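PDB 1M5S: formylmethanofuran--tetrahydromethanopterin formyltransferase from Methanosarcina barkeri, which catalyses the reversible transfer of a formyl group from formylmethanofuran to tetrahydromethanopterin, an early step of methanogenesis from carbon dioxide. Local coordinates for residues N4-E9 and K275-G280; I25-K30 and A99-V104. All coordinates share one frame; numbering follows the deposited sequence. Where two conformers were deposited one is given.

Interaction 1. Residues N4-E9 and K275-G280; sequences NGVEIE and KKISAG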
loop_
_atom_site.group_PDB
_atom_site.type_symbol
_atom_site.label_atom_id
_atom_site.label_comp_id
_atom_site.label_asym_id
_atom_site.label_seq_id
_atom_site.Cartn_x
_atom_site.Cartn_y
_atom_site.Cartn_z
ATOM N N ASN A 4 -5.242 -13.553 27.189
ATOM C CA ASN A 4 -5.287 -12.106 27.343
ATOM C C ASN A 4 -6.664 -11.664 27.823
ATOM O O ASN A 4 -7.204 -10.661 27.360
ATOM C CB ASN A 4 -4.934 -11.427 26.015
ATOM C CG ASN A 4 -4.290 -10.079 26.211
ATOM O OD1 ASN A 4 -3.531 -9.875 27.164
ATOM N ND2 ASN A 4 -4.639 -9.123 25.352
ATOM N N GLY A 5 -7.280 -12.497 28.660
ATOM C CA GLY A 5 -8.581 -12.179 29.218
ATOM C C GLY A 5 -9.743 -12.536 28.311
ATOM O O GLY A 5 -10.906 -12.407 28.703
ATOM N N VAL A 6 -9.435 -12.960 27.089
ATOM C CA VAL A 6 -10.466 -13.317 26.120
ATOM C C VAL A 6 -10.820 -14.797 26.258
ATOM O O VAL A 6 -9.958 -15.661 26.132
ATOM C CB VAL A 6 -9.997 -13.021 24.667
ATOM C CG1 VAL A 6 -11.064 -13.431 23.663
ATOM C CG2 VAL A 6 -9.692 -11.534 24.516
ATOM N N GLU A 7 -12.096 -15.076 26.504
ATOM C CA GLU A 7 -12.588 -16.448 26.571
ATOM C C GLU A 7 -12.381 -17.215 25.267
ATOM O O GLU A 7 -12.902 -16.836 24.220
ATOM C CB GLU A 7 -14.073 -16.457 26.927
ATOM C CG GLU A 7 -14.676 -17.853 26.977
ATOM C CD GLU A 7 -16.182 -17.847 27.167
ATOM O OE1 GLU A 7 -16.835 -16.828 26.851
ATOM O OE2 GLU A 7 -16.724 -18.881 27.602
ATOM N N ILE A 8 -11.655 -18.325 25.354
ATOM C CA ILE A 8 -11.533 -19.261 24.240
ATOM C C ILE A 8 -12.519 -20.408 24.455
ATOM O O ILE A 8 -12.374 -21.180 25.400
ATOM C CB ILE A 8 -10.097 -19.854 24.142
ATOM C CG1 ILE A 8 -9.043 -18.741 24.257
ATOM C CG2 ILE A 8 -9.936 -20.645 22.838
ATOM C CD1 ILE A 8 -9.120 -17.669 23.180
ATOM N N GLU A 9 -13.540 -20.481 23.605
ATOM C CA GLU A 9 -14.535 -21.545 23.673
ATOM C C GLU A 9 -13.908 -22.924 23.510
ATOM O O GLU A 9 -12.984 -23.107 22.706
ATOM C CB GLU A 9 -15.590 -21.353 22.591
ATOM C CG GLU A 9 -16.905 -20.853 23.106
ATOM C CD GLU A 9 -18.078 -21.425 22.340
ATOM O OE1 GLU A 9 -18.747 -22.338 22.864
ATOM O OE2 GLU A 9 -18.348 -20.949 21.221
ATOM N N LYS A 275 -14.176 -10.123 22.860
ATOM C CA LYS A 275 -14.911 -10.742 23.965
ATOM C C LYS A 275 -14.738 -12.256 24.031
ATOM O O LYS A 275 -14.688 -12.832 25.116
ATOM C CB LYS A 275 -16.398 -10.403 23.863
ATOM C CG LYS A 275 -16.705 -8.922 24.028
ATOM C CD LYS A 275 -16.097 -8.387 25.313
ATOM C CE LYS A 275 -16.352 -6.905 25.465
ATOM N NZ LYS A 275 -15.721 -6.390 26.703
ATOM N N LYS A 276 -14.636 -12.893 22.871
ATOM C CA LYS A 276 -14.585 -14.347 22.804
ATOM C C LYS A 276 -14.005 -14.826 21.479
ATOM O O LYS A 276 -14.189 -14.187 20.439
ATOM C CB LYS A 276 -15.990 -14.928 22.985
ATOM C CG LYS A 276 -16.012 -16.427 23.261
ATOM C CD LYS A 276 -17.246 -17.089 22.681
ATOM C CE LYS A 276 -18.402 -17.050 23.643
ATOM N NZ LYS A 276 -19.538 -17.862 23.132
ATOM N N ILE A 277 -13.257 -15.923 21.540
ATOM C CA ILE A 277 -12.868 -16.676 20.353
ATOM C C ILE A 277 -13.692 -17.957 20.310
ATOM O O ILE A 277 -13.750 -18.702 21.290
ATOM C CB ILE A 277 -11.367 -17.078 20.383
ATOM C CG1 ILE A 277 -10.473 -15.829 20.419
ATOM C CG2 ILE A 277 -11.048 -17.995 19.200
ATOM C CD1 ILE A 277 -10.588 -14.931 19.200
ATOM N N SER A 278 -14.307 -18.221 19.166
ATOM C CA SER A 278 -14.965 -19.497 18.938
ATOM C C SER A 278 -14.497 -20.109 17.616
ATOM O O SER A 278 -13.403 -19.798 17.144
ATOM C CB SER A 278 -16.483 -19.316 18.934
ATOM O OG SER A 278 -17.135 -20.569 19.023
ATOM N N ALA A 279 -15.283 -21.049 17.090
ATOM C CA ALA A 279 -14.984 -21.745 15.836
ATOM C C ALA A 279 -16.247 -22.382 15.287
ATOM O O ALA A 279 -17.177 -22.676 16.034
ATOM C CB ALA A 279 -13.931 -22.813 16.055
ATOM N N GLY A 280 -16.274 -22.592 13.976
ATOM C CA GLY A 280 -17.458 -23.134 13.338
ATOM C C GLY A 280 -17.313 -24.603 13.004
ATOM O O GLY A 280 -16.304 -25.028 12.454
HETATM O O HOH W 1 -13.433 -12.883 27.406
HETATM O O HOH W 2 -16.888 -14.234 26.499
#
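Glu7 and Ile8 pair in parallel with Lys276 and Ile277, bringing strand 6-8, near the N terminus, beside strand 274-278. Two backbone hydrogen bonds hold the register. Ile277 N donates to Glu7 O (2.9 Å), and Glu9 N donates to Ile277 O (2.9 Å, 169° at the hydrogen). At the start of the pairing, Glu7 N donates to a water (2.7 Å to its O). A second water donates to both Glu7 OE1 and Lys275 O.

Polar side chains meet on the Glu7 and Lys276 face and at the strand end. Ser278 OG, anti to its backbone N (chi1 -167°), gives a short bond of 2.5 Å to Glu9 OE2. It arrives on the anti side, 34° out of the carboxylate plane. Lys276 NZ makes a long salt bridge of 3.8 Å to the same OE2. The Lys276 side chain lies alongside that of Glu7, with CE 3.6 Å from Glu7 OE1.

The other face is apolar. Ile8 CD1 touches Ile277 CG1 at 3.6 Å, the two side chains side by side. Val6 CG1 also packs against Ile277 CG1. Ile265 of helix 254-268 packs on both isoleucines. Beyond Lys276, strand 147-170 pairs antiparallel through Phe169, whose ring also forms a cation-pi contact with Lys276.

Interaction 2. Residues I25-K30 and A99-V104; sequences ITAATK and APTTAV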
loop_
_atom_site.group_PDB
_atom_site.type_symbol
_atom_site.label_atom_id
_atom_site.label_comp_id
_atom_site.label_asym_id
_atom_site.label_seq_id
_atom_site.Cartn_x
_atom_site.Cartn_y
_atom_site.Cartn_z
ATOM N N ILE A 25 4.862 -17.336 -7.790
ATOM C CA ILE A 25 4.960 -16.277 -8.790
ATOM C C ILE A 25 6.085 -15.323 -8.391
ATOM O O ILE A 25 6.058 -14.757 -7.299
ATOM C CB ILE A 25 3.636 -15.477 -8.917
ATOM C CG1 ILE A 25 2.466 -16.426 -9.193
ATOM C CG2 ILE A 25 3.739 -14.461 -10.058
ATOM C CD1 ILE A 25 1.112 -15.822 -8.916
ATOM N N THR A 26 7.137 -15.258 -9.208
ATOM C CA THR A 26 8.165 -14.233 -9.027
ATOM C C THR A 26 7.943 -13.084 -9.996
ATOM O O THR A 26 7.144 -13.195 -10.935
ATOM C CB THR A 26 9.593 -14.772 -9.229
ATOM O OG1 THR A 26 9.812 -15.044 -10.614
ATOM C CG2 THR A 26 9.826 -16.046 -8.400
ATOM N N ALA A 27 8.563 -11.947 -9.694
ATOM C CA ALA A 27 8.409 -10.745 -10.501
ATOM C C ALA A 27 9.577 -9.816 -10.226
ATOM O O ALA A 27 10.430 -10.120 -9.385
ATOM C CB ALA A 27 7.090 -10.055 -10.177
ATOM N N ALA A 28 9.635 -8.709 -10.965
ATOM C CA ALA A 28 10.763 -7.786 -10.876
ATOM C C ALA A 28 10.872 -7.200 -9.470
ATOM O O ALA A 28 11.982 -7.041 -8.943
ATOM C CB ALA A 28 10.619 -6.667 -11.914
ATOM N N THR A 29 9.714 -6.910 -8.865
ATOM C CA THR A 29 9.631 -6.359 -7.508
ATOM C C THR A 29 8.496 -7.021 -6.733
ATOM O O THR A 29 7.581 -7.583 -7.338
ATOM C CB THR A 29 9.341 -4.835 -7.526
ATOM O OG1 THR A 29 8.012 -4.613 -8.016
ATOM C CG2 THR A 29 10.344 -4.095 -8.416
ATOM N N LYS A 30 8.545 -6.896 -5.399
ATOM C CA LYS A 30 7.471 -7.333 -4.503
ATOM C C LYS A 30 6.103 -6.870 -4.991
ATOM O O LYS A 30 5.148 -7.644 -5.022
ATOM C CB LYS A 30 7.693 -6.778 -3.094
ATOM C CG LYS A 30 8.700 -7.550 -2.255
ATOM C CD LYS A 30 8.761 -7.000 -0.828
ATOM C CE LYS A 30 7.443 -7.214 -0.088
ATOM N NZ LYS A 30 7.098 -6.097 0.843
ATOM N N ALA A 99 0.517 -10.796 -16.785
ATOM C CA ALA A 99 0.935 -9.798 -15.803
ATOM C C ALA A 99 2.409 -9.430 -15.975
ATOM O O ALA A 99 3.236 -10.280 -16.304
ATOM C CB ALA A 99 0.686 -10.325 -14.394
ATOM N N PRO A 100 2.756 -8.149 -15.748
ATOM C CA PRO A 100 4.127 -7.651 -15.902
ATOM C C PRO A 100 5.186 -8.401 -15.087
ATOM O O PRO A 100 5.061 -8.549 -13.874
ATOM C CB PRO A 100 4.021 -6.191 -15.462
ATOM C CG PRO A 100 2.622 -5.821 -15.778
ATOM C CD PRO A 100 1.820 -7.055 -15.441
ATOM N N THR A 101 6.255 -8.789 -15.775
ATOM C CA THR A 101 7.505 -9.298 -15.206
ATOM C C THR A 101 7.450 -10.641 -14.484
ATOM O O THR A 101 8.452 -11.073 -13.909
ATOM C CB THR A 101 8.191 -8.269 -14.258
ATOM O OG1 THR A 101 7.589 -8.317 -12.954
ATOM C CG2 THR A 101 8.084 -6.862 -14.824
ATOM N N THR A 102 6.318 -11.330 -14.564
ATOM C CA THR A 102 6.136 -12.553 -13.795
ATOM C C THR A 102 6.877 -13.761 -14.358
ATOM O O THR A 102 7.134 -13.848 -15.559
ATOM C CB THR A 102 4.660 -12.912 -13.691
ATOM O OG1 THR A 102 4.078 -12.914 -14.999
ATOM C CG2 THR A 102 3.936 -11.908 -12.817
ATOM N N ALA A 103 7.299 -14.643 -13.457
ATOM C CA ALA A 103 7.698 -16.007 -13.810
ATOM C C ALA A 103 6.952 -16.946 -12.869
ATOM O O ALA A 103 6.557 -16.544 -11.776
ATOM C CB ALA A 103 9.206 -16.183 -13.651
ATOM N N VAL A 104 6.642 -18.145 -13.354
ATOM C CA VAL A 104 5.895 -19.133 -12.581
ATOM C C VAL A 104 6.765 -20.356 -12.322
ATOM O O VAL A 104 7.355 -20.911 -13.248
ATOM C CB VAL A 104 4.622 -19.587 -13.330
ATOM C CG1 VAL A 104 3.988 -20.773 -12.625
ATOM C CG2 VAL A 104 3.637 -18.451 -13.406
#
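Thr101 reaches across to Ala28 with its hydroxyl, and this is the tight end of the contact. Ala28 N donates to Thr101 OG1 at 2.9 Å in a nearly straight bond, 171° at the hydrogen. The same OG1 donates to Pro100 O (2.7 Å), from above the carbonyl plane. With chi1 82°, OG1 sits between its own N and carbonyl carbon and presses against Ala27 CB (3.3 Å). A valine here would probably leave Ala28 N and Pro100 O without their shared hydroxyl partner, and weaken the hold of the turn on Ala28.

Thr26 and Ala103 form a hydrogen-bonded antiparallel pair. Thr26 N donates to Ala103 O and Ala103 N donates to Thr26 O, the second from well above the carbonyl plane. Thr102 CA makes a CA-H...O contact with Thr26 O (3.1 Å). The motif is the end of an antiparallel strand pair, where a type II turn from Ala99 to Thr102 leads into strand 103-106. Thr101 takes the positive phi (67°) at the third position of that turn. Thr26 OG1 faces Ala103 CB, and its polar partners are Asp67 and Arg69.

Side chains touch less at the Ile25 end. Ile25 CG2 leans on Thr102 CG2 (3.8 Å), but the Val104 side chain comes no nearer than 4.8 Å to the 25-30 segment. Beyond the Thr101-Ala28 bond the chain turns away into helix 30-41, where Lys30 is exposed. Leu177 of a second subunit packs on Pro100 and Thr101. Thr178 of a third subunit packs on Ala28.

Overall arrangement
From the N terminus, the chain first lays down residues 4-9, which wait for residues 275-280 near the C-terminal end. It then runs through the long strand 12-26 to residues 25-30. Some 68 residues later, segment 99-104 returns and closes interaction 2. The chain goes on through strand 147-170 and helix 254-268 before interaction 1 closes its much larger loop of 265 residues. Interaction 2 thus nests within interaction 1. Their centres are 40 Å apart, on opposite sides of the chain's centre. Interaction 1 joins the N-terminal residues to strand 274-278; interaction 2 joins the end of strand 12-26 to the start of strand 103-106. Strand 147-170 pairs with both 103-106 and 274-278.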